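Local atomic coordinates of putative thiol-disulfide oxidoreductase (Bacteroides vulgatus, PDB entry 4GRF), a protein that probably acts as a thiol-disulfide oxidoreductase through its thioredoxin-like domain, the part present here, which carries a redox-active disulfide. Residues Leu115-Pro118 against Glu119-Val123. Residues are numbered along the deposited sequence; the frame is centred on the assembly and turned at random.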
loop_
_atom_site.group_PDB
_atom_site.type_symbol
_atom_site.label_atom_id
_atom_site.label_comp_id
_atom_site.label_asym_id
_atom_site.label_seq_id
_atom_site.Cartn_x
_atom_site.Cartn_y
_atom_site.Cartn_z
ATOM N N LEU A 115 2.474 -7.070 -3.341
ATOM C CA LEU A 115 1.296 -7.862 -3.026
ATOM C C LEU A 115 1.659 -8.831 -1.924
ATOM O O LEU A 115 2.643 -9.578 -2.045
ATOM C CB LEU A 115 0.776 -8.651 -4.232
ATOM C CG LEU A 115 -0.549 -9.405 -3.988
ATOM C CD1 LEU A 115 -1.677 -8.474 -3.545
ATOM C CD2 LEU A 115 -0.946 -10.209 -5.217
ATOM N N VAL A 116 0.902 -8.754 -0.837
ATOM C CA VAL A 116 1.057 -9.631 0.322
ATOM C C VAL A 116 -0.096 -10.649 0.374
ATOM O O VAL A 116 -1.251 -10.302 0.172
ATOM C CB VAL A 116 1.107 -8.789 1.609
ATOM C CG1 VAL A 116 1.206 -9.681 2.842
ATOM C CG2 VAL A 116 2.273 -7.805 1.544
ATOM N N ASP A 117 0.229 -11.916 0.650
ATOM C CA ASP A 117 -0.807 -12.958 0.687
ATOM C C ASP A 117 -1.510 -13.012 2.054
ATOM O O ASP A 117 -1.173 -12.275 2.977
ATOM C CB ASP A 117 -0.236 -14.313 0.195
ATOM C CG ASP A 117 0.664 -15.010 1.216
ATOM O OD1 ASP A 117 0.725 -14.567 2.373
ATOM O OD2 ASP A 117 1.305 -16.033 0.848
ATOM N N PRO A 118 -2.559 -13.825 2.170
ATOM C CA PRO A 118 -3.363 -13.816 3.406
ATOM C C PRO A 118 -2.600 -14.256 4.657
ATOM O O PRO A 118 -3.063 -14.034 5.781
ATOM C CB PRO A 118 -4.507 -14.779 3.066
ATOM C CG PRO A 118 -4.654 -14.670 1.592
ATOM C CD PRO A 118 -3.260 -14.512 1.062
ATOM N N GLU A 119 -1.432 -14.857 4.467
ATOM C CA GLU A 119 -0.601 -15.267 5.589
ATOM C C GLU A 119 0.504 -14.268 5.887
ATOM O O GLU A 119 1.299 -14.463 6.802
ATOM C CB GLU A 119 0.017 -16.636 5.316
ATOM C CG GLU A 119 -0.976 -17.771 5.454
ATOM C CD GLU A 119 -1.649 -18.105 4.148
ATOM O OE1 GLU A 119 -0.941 -18.148 3.118
ATOM O OE2 GLU A 119 -2.883 -18.322 4.154
ATOM N N GLY A 120 0.586 -13.205 5.092
ATOM C CA GLY A 120 1.597 -12.190 5.321
ATOM C C GLY A 120 2.931 -12.316 4.582
ATOM O O GLY A 120 3.891 -11.628 4.908
ATOM N N LYS A 121 2.971 -13.170 3.571
ATOM C CA LYS A 121 4.128 -13.339 2.722
ATOM C C LYS A 121 4.061 -12.456 1.476
ATOM O O LYS A 121 3.003 -12.310 0.861
ATOM C CB LYS A 121 4.218 -14.802 2.292
ATOM C CG LYS A 121 5.585 -15.245 1.794
ATOM C CD LYS A 121 5.618 -16.755 1.573
ATOM C CE LYS A 121 4.750 -17.145 0.390
ATOM N NZ LYS A 121 4.884 -18.583 0.027
ATOM N N ILE A 122 5.191 -11.879 1.094
ATOM C CA ILE A 122 5.242 -11.068 -0.118
ATOM C C ILE A 122 5.268 -11.986 -1.337
ATOM O O ILE A 122 6.188 -12.795 -1.493
ATOM C CB ILE A 122 6.467 -10.143 -0.116
ATOM C CG1 ILE A 122 6.391 -9.215 1.095
ATOM C CG2 ILE A 122 6.544 -9.340 -1.400
ATOM C CD1 ILE A 122 7.620 -8.371 1.318
ATOM N N VAL A 123 4.274 -11.868 -2.206
ATOM C CA VAL A 123 4.185 -12.791 -3.341
ATOM C C VAL A 123 4.419 -12.139 -4.689
ATOM O O VAL A 123 4.568 -12.831 -5.690
ATOM C CB VAL A 123 2.856 -13.589 -3.345
ATOM C CG1 VAL A 123 2.794 -14.509 -2.132
ATOM C CG2 VAL A 123 1.646 -12.668 -3.405
HETATM O O HOH W 1 2.203 -17.861 2.562
#
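Asp117 OD1 accepts two backbone N-H groups: Lys121 N at 2.9 Å (159° at the hydrogen), and Glu119 N at 3.0 Å along a more bent path, the latter making an Asx turn. The donors meet OD1 from opposite faces of the carboxylate plane, each well out of it. A chi1 of 75° sets the carboxylate between the backbone N and the carbonyl carbon, folding it back over the turn. Asp117 OD2 rests against Lys121 CB at 3.5 Å, and a water donates to both OD2 and Glu119 OE1, bridging two carboxylates that would otherwise probably repel. With an alanine here the amides of Glu119 and Lys121 would probably lose their shared acceptor, freeing the turn to shift. Gly120 N closes the type I turn on Asp117 O (2.9 Å), and Gly120 takes a positive phi (93°) at which a side chain would crowd the carbonyl oxygen of Glu119. Asp117 N bonds Lys121 O and Val123 N bonds Leu115 O, both at 2.8 Å, flanking the non-hydrogen-bonded pair Val116-Ile122. Leu115 and Val123 both touch Phe139 of helix 129-140. A type I turn plus G1 bulge thus closes the 112-124 hairpin at the sheet edge of the thioredoxin fold.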